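Local coordinates for stage III sporulation protein AH (Bacillus subtilis, PDB 3TUF) that forms, together with SpoIIQ, an intercellular channel between mother cell and forespore, takes part in engulfment and lets mother-cell gene expression trigger sigma-G activation in the forespore, at the interface of chains C and A and the interface of chains A and B. Numbering follows the deposited sequence. Chains: chain A/B, Stage III sporulation protein AH; chain C, Stage II sporulation protein Q.

Contacts 1 and 2 are about 26 Å apart, measured between the centres of their C-alpha atoms, and chain A takes part in both. Contact 1 uses chain A helix 169-177 to meet SpoIIQ, the channel partner from the opposite membrane; contact 2 uses the long helices 84-107 and 114-143 to meet a second copy of SpoIIIAH. No residue is shared, and chain A holds both neighbours at once. In the deposited assembly, two copies of each protein, by the two-fold symmetry the SpoIIIAH pair would lie between the two SpoIIQ chains, although that pairing may belong to the crystal and not the channel.

Contact 1: the interface of chains C and A. Residues chain C 58, 67-68, 71, 80; chain A 169, 172-173, 176-177.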
loop_
_atom_site.group_PDB
_atom_site.type_symbol
_atom_site.label_atom_id
_atom_site.label_comp_id
_atom_site.label_asym_id
_atom_site.label_seq_id
_atom_site.Cartn_x
_atom_site.Cartn_y
_atom_site.Cartn_z
ATOM N N TYR C 58 -0.809 27.429 11.624
ATOM C CA TYR C 58 -0.148 27.060 10.372
ATOM C C TYR C 58 -1.045 27.257 9.146
ATOM O O TYR C 58 -2.157 26.731 9.095
ATOM C CB TYR C 58 0.342 25.611 10.434
ATOM C CG TYR C 58 1.267 25.228 9.301
ATOM C CD1 TYR C 58 0.768 24.686 8.124
ATOM C CD2 TYR C 58 2.640 25.409 9.408
ATOM C CE1 TYR C 58 1.609 24.334 7.086
ATOM C CE2 TYR C 58 3.489 25.060 8.376
ATOM C CZ TYR C 58 2.969 24.523 7.217
ATOM O OH TYR C 58 3.810 24.175 6.186
ATOM N N LYS C 67 5.632 29.540 7.467
ATOM C CA LYS C 67 5.323 28.127 7.741
ATOM C C LYS C 67 6.292 27.581 8.763
ATOM O O LYS C 67 5.864 26.924 9.709
ATOM C CB LYS C 67 5.348 27.329 6.480
ATOM C CG LYS C 67 4.115 27.628 5.712
ATOM C CD LYS C 67 4.004 26.634 4.543
ATOM C CE LYS C 67 5.068 26.917 3.478
ATOM N NZ LYS C 67 4.781 26.008 2.291
ATOM N N GLU C 68 7.582 27.897 8.587
ATOM C CA GLU C 68 8.613 27.437 9.509
ATOM C C GLU C 68 8.356 27.931 10.942
ATOM O O GLU C 68 8.572 27.237 11.949
ATOM C CB GLU C 68 9.973 27.929 9.036
ATOM C CG GLU C 68 10.726 26.885 8.259
ATOM C CD GLU C 68 11.824 27.511 7.523
ATOM O OE1 GLU C 68 11.554 28.606 7.012
ATOM O OE2 GLU C 68 12.936 26.973 7.448
ATOM N N LEU C 71 5.467 26.198 13.268
ATOM C CA LEU C 71 5.671 24.805 13.630
ATOM C C LEU C 71 5.802 24.642 15.130
ATOM O O LEU C 71 6.471 25.458 15.804
ATOM C CB LEU C 71 6.898 24.210 12.941
ATOM C CG LEU C 71 6.795 23.878 11.449
ATOM C CD1 LEU C 71 8.124 23.282 11.004
ATOM C CD2 LEU C 71 5.618 22.932 11.035
ATOM N N LEU C 80 2.102 20.746 13.315
ATOM C CA LEU C 80 1.582 21.988 12.708
ATOM C C LEU C 80 1.011 22.809 13.850
ATOM O O LEU C 80 0.451 22.214 14.759
ATOM C CB LEU C 80 0.414 21.667 11.804
ATOM C CG LEU C 80 0.677 20.834 10.529
ATOM C CD1 LEU C 80 -0.582 20.914 9.699
ATOM C CD2 LEU C 80 1.882 21.302 9.766
ATOM N N LYS A 169 13.671 22.903 11.042
ATOM C CA LYS A 169 12.389 23.484 10.648
ATOM C C LYS A 169 12.253 23.562 9.113
ATOM O O LYS A 169 11.158 23.314 8.553
ATOM C CB LYS A 169 12.267 24.874 11.233
ATOM C CG LYS A 169 12.255 24.938 12.733
ATOM C CD LYS A 169 11.104 25.863 13.179
ATOM C CE LYS A 169 11.112 26.211 14.678
ATOM N NZ LYS A 169 11.531 27.631 14.811
ATOM N N ALA A 172 11.539 19.970 7.748
ATOM C CA ALA A 172 10.243 19.442 8.164
ATOM C C ALA A 172 9.156 20.058 7.363
ATOM O O ALA A 172 8.132 19.444 7.036
ATOM C CB ALA A 172 10.024 19.767 9.528
ATOM N N THR A 173 9.378 21.326 7.075
ATOM C CA THR A 173 8.374 22.076 6.351
ATOM C C THR A 173 8.364 21.607 4.851
ATOM O O THR A 173 7.287 21.489 4.177
ATOM C CB THR A 173 8.604 23.544 6.624
ATOM O OG1 THR A 173 7.381 24.258 6.407
ATOM C CG2 THR A 173 9.735 24.081 5.764
ATOM N N ILE A 176 6.256 18.527 5.071
ATOM C CA ILE A 176 4.835 18.858 5.246
ATOM C C ILE A 176 4.266 19.445 3.969
ATOM O O ILE A 176 3.076 19.313 3.674
ATOM C CB ILE A 176 4.590 19.798 6.456
ATOM C CG1 ILE A 176 4.852 19.058 7.744
ATOM C CG2 ILE A 176 3.138 20.324 6.460
ATOM C CD1 ILE A 176 4.992 20.056 8.948
ATOM N N ASP A 177 5.130 20.070 3.179
ATOM C CA ASP A 177 4.628 20.594 1.867
ATOM C C ASP A 177 4.099 19.501 0.915
ATOM O O ASP A 177 3.125 19.754 0.166
ATOM C CB ASP A 177 5.620 21.563 1.222
ATOM C CG ASP A 177 5.726 22.870 2.017
ATOM O OD1 ASP A 177 4.777 23.143 2.862
ATOM O OD2 ASP A 177 6.750 23.593 1.808
#
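C:Lys67 and A:Asp177 meet tip to tip in a salt bridge that joins SpoIIQ, a member of the M23 peptidase family by sequence, to the SpoIIIAH-like domain of its channel partner. The ammonium NZ of C:Lys67 lies 2.9 Å from the carboxylate oxygen OD1 of A:Asp177, a weak hydrogen bond by geometry. The second carboxylate oxygen, OD2 of A:Asp177, is 3.2 Å from the same NZ, so the ammonium faces both carboxylate oxygens. The lysine chain leaves helix 64-69 and bends at its third torsion (chi3 -70°), which carries NZ to the aspartate near the end of helix 169-177.

Two hydroxyls lie near this pair without bonding across the contact. The phenol OH of C:Tyr58 stands 3.6 Å from the hydroxyl OG1 of A:Thr173, too far for a hydrogen bond, and at a like distance from OD1 of A:Asp177. The tyrosine ring crosses the aspartate side chain at about a right angle, its plane turned 40° from the carboxylate. The nearby ammonium of C:Lys67 would be expected to favour the charged form of A:Asp177.

Apolar packing takes over along the helix face. The delta-methyl CD1 of A:Ile176 presses against neighbouring methyls of two leucines on SpoIIQ strands: CD2 of C:Leu80 is 3.4 Å away, a tight fit, and CD2 of C:Leu71 is 3.6 Å away. The isoleucine slides past both leucines in the opposite direction. C:Leu80 also sets CD2 over the centre of the C:Tyr58 ring, 3.8 Å above its plane, and thereby backs the phenol from within SpoIIQ.

Toward the start of the helix, aliphatic stems supply the contact. CG of C:Glu68 packs 3.9 Å from the methyl CG2 of A:Thr173 and also lies against CB of A:Lys169, while that lysine's chain passes beside the C:Glu68 carbonyl.

Contact 2: the interface of chains A and B. Residues chain A 89, 93, 131, 134-135; chain B 132, 135-136, 139.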
loop_
_atom_site.group_PDB
_atom_site.type_symbol
_atom_site.label_atom_id
_atom_site.label_comp_id
_atom_site.label_asym_id
_atom_site.label_seq_id
_atom_site.Cartn_x
_atom_site.Cartn_y
_atom_site.Cartn_z
ATOM N N ARG A 89 5.715 -1.503 9.879
ATOM C CA ARG A 89 5.044 -1.791 8.624
ATOM C C ARG A 89 4.309 -3.145 8.733
ATOM O O ARG A 89 3.071 -3.270 8.464
ATOM C CB ARG A 89 6.045 -1.770 7.484
ATOM C CG ARG A 89 6.500 -0.367 7.037
ATOM C CD ARG A 89 6.731 -0.341 5.531
ATOM N NE ARG A 89 7.250 0.957 5.074
ATOM C CZ ARG A 89 8.527 1.343 5.209
ATOM N NH1 ARG A 89 9.461 0.549 5.759
ATOM N NH2 ARG A 89 8.887 2.529 4.767
ATOM N N GLU A 93 0.293 -3.503 8.540
ATOM C CA GLU A 93 -0.304 -4.399 7.558
ATOM C C GLU A 93 -1.257 -5.352 8.261
ATOM O O GLU A 93 -2.471 -5.278 8.077
ATOM C CB GLU A 93 0.780 -5.184 6.817
ATOM C CG GLU A 93 0.969 -4.763 5.368
ATOM C CD GLU A 93 0.389 -3.393 5.079
ATOM O OE1 GLU A 93 -0.788 -3.319 4.665
ATOM O OE2 GLU A 93 1.108 -2.390 5.265
ATOM N N GLU A 131 -4.504 4.218 2.425
ATOM C CA GLU A 131 -3.417 3.349 1.926
ATOM C C GLU A 131 -2.643 4.035 0.797
ATOM O O GLU A 131 -1.400 4.086 0.826
ATOM C CB GLU A 131 -3.918 1.968 1.394
ATOM C CG GLU A 131 -4.652 0.969 2.367
ATOM C CD GLU A 131 -3.694 0.224 3.339
ATOM O OE1 GLU A 131 -2.454 0.480 3.267
ATOM O OE2 GLU A 131 -4.189 -0.621 4.167
ATOM N N GLU A 134 -0.596 7.152 1.956
ATOM C CA GLU A 134 0.654 6.818 2.608
ATOM C C GLU A 134 1.772 6.342 1.676
ATOM O O GLU A 134 2.920 6.794 1.824
ATOM C CB GLU A 134 0.397 5.733 3.605
ATOM C CG GLU A 134 -0.813 6.005 4.408
ATOM C CD GLU A 134 -0.981 4.965 5.468
ATOM O OE1 GLU A 134 -0.382 3.875 5.296
ATOM O OE2 GLU A 134 -1.682 5.247 6.468
ATOM N N LYS A 135 1.445 5.408 0.754
ATOM C CA LYS A 135 2.404 4.899 -0.244
ATOM C C LYS A 135 2.917 6.102 -1.075
ATOM O O LYS A 135 4.150 6.324 -1.225
ATOM C CB LYS A 135 1.795 3.782 -1.165
ATOM C CG LYS A 135 1.340 2.437 -0.440
ATOM C CD LYS A 135 0.566 1.351 -1.339
ATOM C CE LYS A 135 1.498 0.646 -2.348
ATOM N NZ LYS A 135 1.067 -0.695 -3.013
ATOM N N GLY B 132 -2.113 -5.256 -0.271
ATOM C CA GLY B 132 -1.564 -5.759 0.998
ATOM C C GLY B 132 -0.422 -6.753 0.796
ATOM O O GLY B 132 0.628 -6.691 1.500
ATOM N N LYS B 135 2.871 -4.849 -0.387
ATOM C CA LYS B 135 3.491 -4.135 0.745
ATOM C C LYS B 135 4.147 -5.186 1.675
ATOM O O LYS B 135 5.353 -5.092 2.032
ATOM C CB LYS B 135 2.474 -3.228 1.528
ATOM C CG LYS B 135 1.821 -2.027 0.709
ATOM C CD LYS B 135 0.659 -1.192 1.443
ATOM C CE LYS B 135 1.202 -0.296 2.578
ATOM N NZ LYS B 135 0.341 0.877 3.133
ATOM N N GLN B 136 3.400 -6.211 2.057
ATOM C CA GLN B 136 4.020 -7.156 2.993
ATOM C C GLN B 136 5.270 -7.888 2.384
ATOM O O GLN B 136 6.358 -8.088 3.057
ATOM C CB GLN B 136 2.985 -8.147 3.514
ATOM C CG GLN B 136 3.398 -8.848 4.790
ATOM C CD GLN B 136 2.791 -10.220 4.866
ATOM O OE1 GLN B 136 3.123 -11.132 4.077
ATOM N NE2 GLN B 136 1.870 -10.381 5.800
ATOM N N THR B 139 8.195 -5.526 2.398
ATOM C CA THR B 139 8.728 -5.462 3.759
ATOM C C THR B 139 9.553 -6.721 4.115
ATOM O O THR B 139 10.701 -6.587 4.602
ATOM C CB THR B 139 7.641 -5.266 4.834
ATOM O OG1 THR B 139 6.816 -4.111 4.556
ATOM C CG2 THR B 139 8.324 -5.046 6.157
HETATM O O HOH W 1 2.164 2.855 5.039
#
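B:Lys135 reaches across to a cluster of acidic side chains on chain A, in a two-fold symmetric packing of the long helices of two SpoIIIAH-like domains, a pairing that may or may not occur in the channel. The lysine belongs to helix 114-143 of chain B; A:Glu131 and A:Glu134 stand on the same helix of chain A, and A:Glu93 on helix 84-107.

CG of the lysine lies anti to the carbonyl carbon, the chain runs extended through chi2, then turns at its third torsion (chi3 72°) to bring the ammonium among the glutamates. A:Glu131 approaches obliquely, its own chain folded at chi2 (-76°). NZ of B:Lys135 donates a hydrogen bond of 2.8 Å to OE1 of A:Glu131, nearly along the C-O axis of the carboxylate, and the pair is also a salt bridge.

A:Glu134 and A:Glu93 each cross the lysine at about a right angle and act at longer range. OE1 of A:Glu134 lies 3.8 Å from NZ of B:Lys135, and water 1 also connects the two, 2.8 Å from that OE1 and a long 3.3 Å from that NZ. A:Glu93 sets its carboxylate across the far end of the lysine chain, with OE2 3.4 Å from CE of B:Lys135 and 4.0 Å from its NZ. An alanine in place of B:Lys135 would probably leave OE1 of A:Glu131 without its donor and the acidic cluster without the positive charge that faces it, and open a gap beside A:Glu93.

The two symmetry-related lysines pass each other obliquely by their stems, CD of A:Lys135 and CD of B:Lys135 being 3.8 Å apart. Their ammonium groups point apart, NZ to NZ 6.4 Å, which should ease the repulsion of like charges.

At the edge, B:Thr139 turns OG1 toward the aliphatic part of A:Arg89, while that hydroxyl donates to the B:Lys135 carbonyl from above its plane.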